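Side-chain contacts in B-type Cna protein (Enterococcus faecium, PDB 6FWY), which is a cell-wall-anchored surface protein of unknown function whose thioester domain probably attaches the bacterium covalently to a host target, as in related adhesins: residues Asn34-Ser39 and His126-Ala131; Ala194-Met199 and Gly231-Lys236. All blocks are in the same frame, centred on the assembly; numbering follows the deposited sequence.

Interaction 1 (Asn34-Ser39 and His126-Ala131)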
ATOM      1  N   ASN A  34     -35.302   5.123  -3.367  1.00 31.67           N
ATOM      2  CA  ASN A  34     -35.193   4.376  -2.108  1.00 32.55           C
ATOM      3  C   ASN A  34     -34.746   2.903  -2.302  1.00 32.49           C
ATOM      4  O   ASN A  34     -35.172   2.005  -1.581  1.00 32.80           O
ATOM      5  CB  ASN A  34     -36.515   4.443  -1.310  1.00 32.97           C
ATOM      6  CG  ASN A  34     -36.825   5.845  -0.804  1.00 33.18           C
ATOM      7  OD1 ASN A  34     -35.948   6.561  -0.368  1.00 32.78           O
ATOM      8  ND2 ASN A  34     -38.097   6.250  -0.904  1.00 34.58           N
ATOM      9  N   GLU A  35     -33.877   2.670  -3.283  1.00 32.43           N
ATOM     10  CA  GLU A  35     -33.379   1.333  -3.589  1.00 33.22           C
ATOM     11  C   GLU A  35     -32.467   0.845  -2.432  1.00 31.87           C
ATOM     12  O   GLU A  35     -31.631   1.601  -1.935  1.00 30.07           O
ATOM     13  CB  GLU A  35     -32.596   1.357  -4.894  1.00 33.95           C
ATOM     14  CG  GLU A  35     -32.097   0.003  -5.338  1.00 35.25           C
ATOM     15  CD  GLU A  35     -31.361   0.025  -6.667  1.00 36.21           C
ATOM     16  OE1 GLU A  35     -31.869   0.633  -7.648  1.00 37.30           O
ATOM     17  OE2 GLU A  35     -30.289  -0.629  -6.758  1.00 37.51           O
ATOM     18  N   TRP A  36     -32.671  -0.402  -2.004  1.00 31.98           N
ATOM     19  CA  TRP A  36     -31.868  -0.991  -0.923  1.00 32.12           C
ATOM     20  C   TRP A  36     -30.464  -1.306  -1.436  1.00 30.70           C
ATOM     21  O   TRP A  36     -30.273  -1.628  -2.617  1.00 29.93           O
ATOM     22  CB  TRP A  36     -32.494  -2.267  -0.350  1.00 32.75           C
ATOM     23  CG  TRP A  36     -33.738  -2.068   0.464  1.00 33.23           C
ATOM     24  CD1 TRP A  36     -34.627  -1.004   0.402  1.00 33.65           C
ATOM     25  CD2 TRP A  36     -34.295  -2.989   1.400  1.00 34.06           C
ATOM     26  NE1 TRP A  36     -35.672  -1.212   1.261  1.00 33.62           N
ATOM     27  CE2 TRP A  36     -35.498  -2.417   1.891  1.00 34.36           C
ATOM     28  CE3 TRP A  36     -33.893  -4.239   1.889  1.00 34.57           C
ATOM     29  CZ2 TRP A  36     -36.295  -3.058   2.854  1.00 35.13           C
ATOM     30  CZ3 TRP A  36     -34.690  -4.872   2.851  1.00 35.37           C
ATOM     31  CH2 TRP A  36     -35.884  -4.271   3.321  1.00 35.64           C
ATOM     32  N   MET A  37     -29.501  -1.174  -0.526  1.00 30.81           N
ATOM     33  CA  MET A  37     -28.113  -1.482  -0.818  1.00 31.76           C
ATOM     34  C   MET A  37     -27.613  -2.547   0.163  1.00 31.88           C
ATOM     35  O   MET A  37     -26.944  -2.245   1.150  1.00 32.13           O
ATOM     36  CB  MET A  37     -27.279  -0.212  -0.757  1.00 32.08           C
ATOM     37  CG  MET A  37     -27.582   0.775  -1.877  1.00 31.87           C
ATOM     38  SD  MET A  37     -27.143   0.125  -3.490  1.00 33.09           S
ATOM     39  CE  MET A  37     -27.947   1.232  -4.593  1.00 33.21           C
ATOM     40  N   ILE A  38     -27.972  -3.789  -0.144  1.00 32.05           N
ATOM     41  CA  ILE A  38     -27.644  -4.937   0.680  1.00 32.43           C
ATOM     42  C   ILE A  38     -26.175  -5.312   0.377  1.00 31.96           C
ATOM     43  O   ILE A  38     -25.615  -4.908  -0.660  1.00 29.80           O
ATOM     44  CB  ILE A  38     -28.576  -6.153   0.446  1.00 33.37           C
ATOM     45  CG1 ILE A  38     -28.230  -6.887  -0.873  1.00 34.15           C
ATOM     46  CG2 ILE A  38     -30.047  -5.741   0.486  1.00 33.82           C
ATOM     47  CD1 ILE A  38     -29.144  -8.026  -1.247  1.00 35.29           C
ATOM     48  N   SER A  39     -25.575  -6.077   1.293  1.00 32.28           N
ATOM     49  CA  SER A  39     -24.207  -6.533   1.111  1.00 32.41           C
ATOM     50  C   SER A  39     -23.882  -7.744   1.973  1.00 33.08           C
ATOM     51  O   SER A  39     -24.497  -7.971   3.030  1.00 32.61           O
ATOM     52  CB  SER A  39     -23.215  -5.422   1.419  1.00 31.91           C
ATOM     53  OG  SER A  39     -21.981  -5.685   0.789  1.00 31.00           O
ATOM     54  N   HIS A 126     -33.653   3.484   6.767  1.00 34.92           N
ATOM     55  CA  HIS A 126     -33.987   2.145   6.283  1.00 33.90           C
ATOM     56  C   HIS A 126     -35.100   1.567   7.183  1.00 34.40           C
ATOM     57  O   HIS A 126     -35.016   1.676   8.413  1.00 35.33           O
ATOM     58  CB  HIS A 126     -32.740   1.267   6.321  1.00 34.15           C
ATOM     59  CG  HIS A 126     -32.902  -0.049   5.614  1.00 34.01           C
ATOM     60  ND1 HIS A 126     -32.342  -0.300   4.383  1.00 34.15           N
ATOM     61  CD2 HIS A 126     -33.575  -1.169   5.957  1.00 33.98           C
ATOM     62  CE1 HIS A 126     -32.675  -1.519   3.999  1.00 34.54           C
ATOM     63  NE2 HIS A 126     -33.437  -2.057   4.928  1.00 34.82           N
ATOM     64  N   PRO A 127     -36.139   0.932   6.590  1.00 34.92           N
ATOM     65  CA  PRO A 127     -37.297   0.439   7.393  1.00 36.39           C
ATOM     66  C   PRO A 127     -37.017  -0.617   8.484  1.00 37.85           C
ATOM     67  O   PRO A 127     -37.839  -0.785   9.388  1.00 39.08           O
ATOM     68  CB  PRO A 127     -38.249  -0.145   6.335  1.00 36.19           C
ATOM     69  CG  PRO A 127     -37.427  -0.329   5.108  1.00 35.31           C
ATOM     70  CD  PRO A 127     -36.337   0.709   5.141  1.00 34.47           C
ATOM     71  N   ASN A 128     -35.867  -1.291   8.410  1.00 37.48           N
ATOM     72  CA  ASN A 128     -35.471  -2.377   9.336  1.00 38.89           C
ATOM     73  C   ASN A 128     -34.438  -1.948  10.386  1.00 39.06           C
ATOM     74  O   ASN A 128     -33.980  -2.780  11.158  1.00 40.65           O
ATOM     75  CB  ASN A 128     -34.896  -3.574   8.543  1.00 38.64           C
ATOM     76  CG  ASN A 128     -35.938  -4.264   7.685  1.00 39.18           C
ATOM     77  OD1 ASN A 128     -37.140  -4.011   7.824  1.00 40.26           O
ATOM     78  ND2 ASN A 128     -35.485  -5.133   6.777  1.00 39.43           N
ATOM     79  N   HIS A 129     -34.045  -0.672  10.388  1.00 38.55           N
ATOM     80  CA  HIS A 129     -33.070  -0.170  11.353  1.00 38.63           C
ATOM     81  C   HIS A 129     -33.511   1.161  11.924  1.00 39.20           C
ATOM     82  O   HIS A 129     -34.182   1.962  11.247  1.00 39.19           O
ATOM     83  CB  HIS A 129     -31.676  -0.064  10.718  1.00 37.99           C
ATOM     84  CG  HIS A 129     -31.188  -1.358  10.130  1.00 37.43           C
ATOM     85  ND1 HIS A 129     -30.601  -2.349  10.881  1.00 37.68           N
ATOM     86  CD2 HIS A 129     -31.252  -1.833   8.863  1.00 36.40           C
ATOM     87  CE1 HIS A 129     -30.309  -3.372  10.095  1.00 37.59           C
ATOM     88  NE2 HIS A 129     -30.699  -3.087   8.866  1.00 36.87           N
ATOM     89  N   THR A 130     -33.139   1.410  13.179  1.00 40.21           N
ATOM     90  CA  THR A 130     -33.570   2.630  13.876  1.00 40.50           C
ATOM     91  C   THR A 130     -32.761   3.818  13.334  1.00 40.33           C
ATOM     92  O   THR A 130     -31.713   3.637  12.691  1.00 39.99           O
ATOM     93  CB  THR A 130     -33.363   2.542  15.402  1.00 41.82           C
ATOM     94  OG1 THR A 130     -31.967   2.419  15.690  1.00 41.80           O
ATOM     95  CG2 THR A 130     -34.122   1.351  16.005  1.00 42.61           C
ATOM     96  N   ALA A 131     -33.264   5.021  13.597  1.00 40.78           N
ATOM     97  CA  ALA A 131     -32.566   6.240  13.244  1.00 40.33           C
ATOM     98  C   ALA A 131     -31.192   6.344  13.902  1.00 40.62           C
ATOM     99  O   ALA A 131     -30.267   6.867  13.291  1.00 40.18           O
ATOM    100  CB  ALA A 131     -33.411   7.447  13.611  1.00 40.91           C
TER

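Interaction 2 (Ala194-Met199 and Gly231-Lys236)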
ATOM      1  N   ALA A 194      33.271   2.895 -13.429  1.00 45.60           N
ATOM      2  CA  ALA A 194      34.321   1.930 -13.141  1.00 45.50           C
ATOM      3  C   ALA A 194      34.588   1.802 -11.643  1.00 43.89           C
ATOM      4  O   ALA A 194      34.698   2.801 -10.945  1.00 43.88           O
ATOM      5  CB  ALA A 194      35.598   2.322 -13.876  1.00 46.88           C
ATOM      6  N   LYS A 195      34.669   0.571 -11.163  1.00 43.21           N
ATOM      7  CA  LYS A 195      35.033   0.299  -9.775  1.00 42.24           C
ATOM      8  C   LYS A 195      36.555   0.195  -9.684  1.00 42.56           C
ATOM      9  O   LYS A 195      37.159  -0.587 -10.424  1.00 42.92           O
ATOM     10  CB  LYS A 195      34.405  -1.004  -9.289  1.00 42.05           C
ATOM     11  CG  LYS A 195      32.924  -0.888  -9.066  1.00 41.85           C
ATOM     12  CD  LYS A 195      32.165  -2.189  -9.179  1.00 42.22           C
ATOM     13  CE  LYS A 195      32.371  -2.990  -7.921  1.00 42.39           C
ATOM     14  NZ  LYS A 195      31.374  -4.093  -7.900  1.00 43.24           N
ATOM     15  N   PRO A 196      37.179   0.958  -8.769  1.00 41.93           N
ATOM     16  CA  PRO A 196      38.623   0.768  -8.575  1.00 42.39           C
ATOM     17  C   PRO A 196      38.945  -0.643  -8.078  1.00 42.03           C
ATOM     18  O   PRO A 196      38.140  -1.250  -7.355  1.00 40.80           O
ATOM     19  CB  PRO A 196      38.993   1.818  -7.528  1.00 41.69           C
ATOM     20  CG  PRO A 196      37.721   2.231  -6.876  1.00 41.65           C
ATOM     21  CD  PRO A 196      36.608   1.968  -7.850  1.00 41.29           C
ATOM     22  N   ALA A 197      40.103  -1.156  -8.489  1.00 42.85           N
ATOM     23  CA  ALA A 197      40.579  -2.466  -8.035  1.00 43.54           C
ATOM     24  C   ALA A 197      40.693  -2.495  -6.515  1.00 41.82           C
ATOM     25  O   ALA A 197      41.075  -1.478  -5.888  1.00 40.36           O
ATOM     26  CB  ALA A 197      41.924  -2.784  -8.668  1.00 44.49           C
ATOM     27  N   GLY A 198      40.324  -3.638  -5.929  1.00 42.10           N
ATOM     28  CA  GLY A 198      40.454  -3.822  -4.469  1.00 42.28           C
ATOM     29  C   GLY A 198      39.410  -3.072  -3.647  1.00 41.49           C
ATOM     30  O   GLY A 198      39.545  -2.962  -2.434  1.00 40.64           O
ATOM     31  N   MET A 199      38.361  -2.556  -4.299  1.00 41.25           N
ATOM     32  CA  MET A 199      37.268  -1.894  -3.589  1.00 41.01           C
ATOM     33  C   MET A 199      36.514  -2.922  -2.742  1.00 40.68           C
ATOM     34  O   MET A 199      36.254  -4.016  -3.192  1.00 41.57           O
ATOM     35  CB  MET A 199      36.323  -1.222  -4.580  1.00 41.02           C
ATOM     36  CG  MET A 199      35.286  -0.284  -3.961  1.00 40.57           C
ATOM     37  SD  MET A 199      33.919  -0.024  -5.105  1.00 41.27           S
ATOM     38  CE  MET A 199      32.818  -1.294  -4.482  1.00 41.16           C
ATOM     39  N   GLY A 231      40.485  10.134  -8.126  1.00 44.98           N
ATOM     40  CA  GLY A 231      39.293  10.068  -8.961  1.00 45.74           C
ATOM     41  C   GLY A 231      37.982   9.910  -8.212  1.00 44.85           C
ATOM     42  O   GLY A 231      37.875  10.227  -7.021  1.00 44.17           O
ATOM     43  N   THR A 232      36.984   9.421  -8.937  1.00 44.54           N
ATOM     44  CA  THR A 232      35.635   9.304  -8.423  1.00 43.84           C
ATOM     45  C   THR A 232      35.001   7.970  -8.791  1.00 43.22           C
ATOM     46  O   THR A 232      35.375   7.312  -9.763  1.00 43.73           O
ATOM     47  CB  THR A 232      34.719  10.415  -8.972  1.00 44.36           C
ATOM     48  OG1 THR A 232      34.667  10.317 -10.398  1.00 44.88           O
ATOM     49  CG2 THR A 232      35.228  11.804  -8.578  1.00 45.50           C
ATOM     50  N   LEU A 233      33.995   7.627  -8.008  1.00 42.29           N
ATOM     51  CA  LEU A 233      33.179   6.452  -8.193  1.00 42.03           C
ATOM     52  C   LEU A 233      31.736   6.914  -8.023  1.00 41.63           C
ATOM     53  O   LEU A 233      31.457   7.732  -7.155  1.00 40.90           O
ATOM     54  CB  LEU A 233      33.535   5.465  -7.082  1.00 41.82           C
ATOM     55  CG  LEU A 233      32.725   4.210  -6.911  1.00 41.72           C
ATOM     56  CD1 LEU A 233      32.799   3.389  -8.199  1.00 42.79           C
ATOM     57  CD2 LEU A 233      33.314   3.437  -5.743  1.00 41.46           C
ATOM     58  N   SER A 234      30.820   6.400  -8.833  1.00 41.83           N
ATOM     59  CA  SER A 234      29.401   6.712  -8.653  1.00 41.81           C
ATOM     60  C   SER A 234      28.573   5.442  -8.545  1.00 40.94           C
ATOM     61  O   SER A 234      28.908   4.424  -9.125  1.00 40.96           O
ATOM     62  CB  SER A 234      28.896   7.641  -9.769  1.00 43.21           C
ATOM     63  OG  SER A 234      28.941   7.006 -11.033  1.00 44.43           O
ATOM     64  N   PHE A 235      27.495   5.506  -7.770  1.00 40.47           N
ATOM     65  CA  PHE A 235      26.584   4.365  -7.604  1.00 39.72           C
ATOM     66  C   PHE A 235      25.178   4.798  -7.201  1.00 39.52           C
ATOM     67  O   PHE A 235      24.941   5.965  -6.886  1.00 39.75           O
ATOM     68  CB  PHE A 235      27.148   3.365  -6.581  1.00 39.13           C
ATOM     69  CG  PHE A 235      27.154   3.860  -5.155  1.00 38.89           C
ATOM     70  CD1 PHE A 235      28.180   4.659  -4.680  1.00 39.60           C
ATOM     71  CD2 PHE A 235      26.140   3.499  -4.280  1.00 38.94           C
ATOM     72  CE1 PHE A 235      28.178   5.123  -3.362  1.00 40.03           C
ATOM     73  CE2 PHE A 235      26.126   3.945  -2.962  1.00 39.29           C
ATOM     74  CZ  PHE A 235      27.147   4.758  -2.500  1.00 39.96           C
ATOM     75  N   LYS A 236      24.265   3.833  -7.230  1.00 38.71           N
ATOM     76  CA  LYS A 236      22.923   3.978  -6.664  1.00 38.18           C
ATOM     77  C   LYS A 236      22.545   2.674  -5.970  1.00 37.20           C
ATOM     78  O   LYS A 236      23.194   1.641  -6.163  1.00 37.14           O
ATOM     79  CB  LYS A 236      21.882   4.287  -7.742  1.00 38.38           C
ATOM     80  CG  LYS A 236      21.780   3.245  -8.836  1.00 38.60           C
ATOM     81  CD  LYS A 236      20.516   3.279  -9.646  1.00 39.90           C
ATOM     82  CE  LYS A 236      20.484   2.065 -10.567  1.00 40.49           C
ATOM     83  NZ  LYS A 236      19.398   2.176 -11.584  1.00 41.37           N
TER

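Interaction 1 (Asn34-Ser39 and His126-Ala131)
The indole of Trp36 lies against the imidazole of His126, and the pair illustrates how one flat side chain can gather three different groups from a single turn. His126 turns an edge to the indole face: CE1 stands 3.4 Å from Trp36 CD2, above the middle of the fused ring system, and NE2 reaches on over the six-membered ring, 3.7 Å from Trp36 CH2. The arrangement is edge-to-face but tilted, with the planes at 55° and the centroids of the six-membered ring and the imidazole 4.3 Å apart. Torsions bring the two rings together. With CG anti to its carbonyl carbon (chi1 -71°), Trp36 swings its indole across to the loop, while His126 extends its ring with CG anti to the backbone N (chi1 -169°).

Pro127 and Asn128, the two central residues of a type I turn from His126 to His129, both touch the far part of the indole. Pro127 lays CG 3.7 Å from Trp36 CZ2. Asn128 brings ND2 to 3.6 Å from Trp36 CH2, its amide plane nearly perpendicular to the indole. That nitrogen has its polar partner elsewhere, in a hydrogen bond to Asp22 OD2, and Asp22 OD1 pairs with His129 NE2. His126 ND1 makes a weak hydrogen bond to Ile25 O, consistent with a proton on ND1.

The contact thus joins strand 32-44 to the loop leading into helix 131-150, where Thr130 is the N-cap. Chemically, the CE1-NE2 edge lies tilted over the indole face, the CE1 C-H probably adds a CH-pi component, and the rest is dispersion. Polar bonds hold Asn128 ND2, His129 NE2 and, weakly, His126 ND1 from outside, while the indole contact itself is ring and apolar packing.

Interaction 2 (Ala194-Met199 and Gly231-Lys236)
Leu233 projects from strand 231-250 into the bend of the 194-199 loop, a compact example of a branched side chain whose two methyls meet different ends of a loop and share a proline. CB leaves the strand toward the loop, and an extended first torsion (chi1 172°, CG opposite the backbone N) carries the fork outward. From CG the branches part. CD1 goes to the start of the loop, where it lies 3.4 Å from the carbonyl oxygen O of Ala194 and 4.1 Å from CA of Lys195. CD2 turns to the other end and meets Met199 SD at 3.6 Å. Pro196 CD faces both methyls, 4.1 Å from Leu233 CD1 and 4.2 Å from Leu233 CD2.

Pro196 also opens the type II turn that closes at Met199, with Gly198 at the position of positive phi; this turn brings the thioether back to Leu233. Phe191 touches both Leu233 and Met199; on strand 218-225, Val224 touches Pro196 and Ile222 touches Met199. Polar bonds of Ser234 with Ser193 and Thr192 hold the loop's beginning. The contact of Leu233 itself sets methyls against a carbonyl oxygen, a proline ring and a sulfur, an attraction largely dispersive and only weakly directional.

Interactions 1 and 2 stand at opposite ends of an elongated chain, their centres 68 Å apart and their nearest atoms about 44 Å apart, on opposite sides of its centre. They do not touch. Along the sequence they follow in series, the first closing before the second opens, yet both reach the same large antiparallel sheet, through strand 32-44 and strand 231-250. Interaction 1 involves a loop of the thioester domain, whereas interaction 2 engages a loop that leads into strand 200-203 of the separate five-stranded sheet. Together they show one principle at two places: in each, one side chain of a strand gathers several groups of a loop, aromatic in the first case and aliphatic in the second.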